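Local coordinates for pirin-like protein (Geobacillus kaustophilus, PDB 2P17) that is of uncharacterised function, but binds one iron per subunit and belongs to the pirin family of two-domain cupin proteins, at residues 25-30 and 211-216. Numbering follows the deposited sequence.
Sequences GSVLEP and GQALFF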
loop_
_atom_site.group_PDB
_atom_site.type_symbol
_atom_site.label_atom_id
_atom_site.label_comp_id
_atom_site.label_asym_id
_atom_site.label_seq_id
_atom_site.Cartn_x
_atom_site.Cartn_y
_atom_site.Cartn_z
ATOM N N GLY A 25 7.256 9.383 8.487
ATOM C CA GLY A 25 8.214 9.330 7.370
ATOM C C GLY A 25 7.496 9.360 6.047
ATOM O O GLY A 25 6.442 8.746 5.910
ATOM N N SER A 26 8.052 10.093 5.087
ATOM C CA SER A 26 7.489 10.151 3.738
ATOM C C SER A 26 8.080 9.039 2.884
ATOM O O SER A 26 9.303 8.943 2.732
ATOM C CB SER A 26 7.717 11.519 3.081
ATOM O OG SER A 26 6.644 12.398 3.395
ATOM N N VAL A 27 7.207 8.174 2.377
ATOM C CA VAL A 27 7.626 7.078 1.505
ATOM C C VAL A 27 7.469 7.525 0.050
ATOM O O VAL A 27 8.398 7.430 -0.760
ATOM C CB VAL A 27 6.852 5.771 1.811
ATOM C CG1 VAL A 27 7.451 4.598 1.041
ATOM C CG2 VAL A 27 6.841 5.468 3.328
ATOM N N LEU A 28 6.276 8.014 -0.265
ATOM C CA LEU A 28 6.019 8.737 -1.496
ATOM C C LEU A 28 5.649 10.140 -1.064
ATOM O O LEU A 28 4.623 10.338 -0.388
ATOM C CB LEU A 28 4.851 8.106 -2.278
ATOM C CG LEU A 28 5.156 6.980 -3.272
ATOM C CD1 LEU A 28 5.728 5.749 -2.586
ATOM C CD2 LEU A 28 3.892 6.623 -4.067
ATOM N N GLU A 29 6.488 11.102 -1.433
ATOM C CA GLU A 29 6.259 12.497 -1.080
ATOM C C GLU A 29 5.073 13.045 -1.867
ATOM O O GLU A 29 4.829 12.597 -2.995
ATOM C CB GLU A 29 7.518 13.326 -1.358
ATOM C CG GLU A 29 7.731 13.730 -2.827
ATOM C CD GLU A 29 8.302 12.622 -3.706
ATOM O OE1 GLU A 29 8.530 11.496 -3.211
ATOM O OE2 GLU A 29 8.534 12.893 -4.910
ATOM N N PRO A 30 4.325 13.998 -1.278
ATOM C CA PRO A 30 3.229 14.634 -2.011
ATOM C C PRO A 30 3.746 15.569 -3.106
ATOM O O PRO A 30 4.929 15.914 -3.112
ATOM C CB PRO A 30 2.498 15.435 -0.929
ATOM C CG PRO A 30 3.545 15.729 0.091
ATOM C CD PRO A 30 4.454 14.526 0.097
ATOM N N GLY A 211 12.646 -0.668 5.483
ATOM C CA GLY A 211 12.628 0.790 5.529
ATOM C C GLY A 211 12.882 1.437 4.185
ATOM O O GLY A 211 12.993 2.659 4.097
ATOM N N GLN A 212 12.957 0.621 3.137
ATOM C CA GLN A 212 13.149 1.134 1.778
ATOM C C GLN A 212 11.941 0.894 0.899
ATOM O O GLN A 212 11.265 -0.142 1.016
ATOM C CB GLN A 212 14.383 0.511 1.124
ATOM C CG GLN A 212 15.661 0.763 1.921
ATOM C CD GLN A 212 16.885 0.364 1.150
ATOM O OE1 GLN A 212 16.991 -0.773 0.680
ATOM N NE2 GLN A 212 17.828 1.296 1.008
ATOM N N ALA A 213 11.691 1.867 0.025
ATOM C CA ALA A 213 10.723 1.726 -1.065
ATOM C C ALA A 213 11.466 1.545 -2.374
ATOM O O ALA A 213 12.396 2.306 -2.677
ATOM C CB ALA A 213 9.812 2.936 -1.134
ATOM N N LEU A 214 11.060 0.537 -3.146
ATOM C CA LEU A 214 11.700 0.206 -4.427
ATOM C C LEU A 214 10.682 0.421 -5.521
ATOM O O LEU A 214 9.624 -0.194 -5.492
ATOM C CB LEU A 214 12.212 -1.238 -4.423
ATOM C CG LEU A 214 13.556 -1.489 -3.726
ATOM C CD1 LEU A 214 13.462 -1.303 -2.214
ATOM C CD2 LEU A 214 14.019 -2.900 -4.028
ATOM N N PHE A 215 10.995 1.322 -6.454
ATOM C CA PHE A 215 10.045 1.726 -7.492
ATOM C C PHE A 215 10.296 0.957 -8.766
ATOM O O PHE A 215 11.450 0.693 -9.112
ATOM C CB PHE A 215 10.156 3.227 -7.746
ATOM C CG PHE A 215 9.751 4.046 -6.568
ATOM C CD1 PHE A 215 8.438 4.499 -6.434
ATOM C CD2 PHE A 215 10.662 4.315 -5.546
ATOM C CE1 PHE A 215 8.052 5.232 -5.315
ATOM C CE2 PHE A 215 10.286 5.038 -4.429
ATOM C CZ PHE A 215 8.987 5.505 -4.313
ATOM N N PHE A 216 9.222 0.632 -9.488
ATOM C CA PHE A 216 9.311 -0.245 -10.650
ATOM C C PHE A 216 9.426 0.545 -11.956
ATOM O O PHE A 216 8.832 1.603 -12.103
ATOM C CB PHE A 216 8.089 -1.186 -10.765
ATOM C CG PHE A 216 7.732 -1.919 -9.494
ATOM C CD1 PHE A 216 8.711 -2.271 -8.558
ATOM C CD2 PHE A 216 6.405 -2.302 -9.255
ATOM C CE1 PHE A 216 8.362 -2.942 -7.390
ATOM C CE2 PHE A 216 6.053 -2.986 -8.089
ATOM C CZ PHE A 216 7.036 -3.314 -7.157
#
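The carbonyl oxygen of Val27 lies at the edge of the Phe215 ring, near its plane, 4.1 Å from CZ. This is a loose approach of a polar atom to an aromatic rim, and the rest of the contact is apolar. Leu28 meets the same end of the ring: its CD1 sits 3.6 Å from CE1 of Phe215 and comes in obliquely, while its CG lies in the ring plane beyond the edge, 4.0 Å from that same CE1. The Leu28 and Phe215 side chains run past each other in opposite directions, and they touch near their ends rather than near their backbones. With chi1 at -65°, Phe215 has CG beside its own backbone N and carries the ring out to Leu28. A second, smaller touch joins two methyls, CG1 of Val27 and CB of Ala213, 3.6 Å apart. Here Val27 holds CG1 opposite its backbone N (chi1 -171°), whereas the CB of Ala213 points toward segment 25-30. The backbones stay well separated, with CA of Val27 6.7 Å from CA of Ala213. Replacing Phe215 with an alanine would probably leave CD1 of Leu28 without its ring partner and open a gap beside it. Tyr36 also meets the Phe215 ring, with planes about 25° apart, and its hydroxyl is hydrogen-bonded to OE1 of Glu29. Val27 and Leu28 both face Leu42 of strand 39-47 in a classic beta bulge, where the chain turns a corner after strand 22-26. The buried contact joins this corner of the N-terminal cupin domain to strand 212-216 of the C-terminal one, away from the iron; strand 3-19 pairs antiparallel with both 22-26 and 212-216, and strand 189-196 packs against Val27 and Leu28.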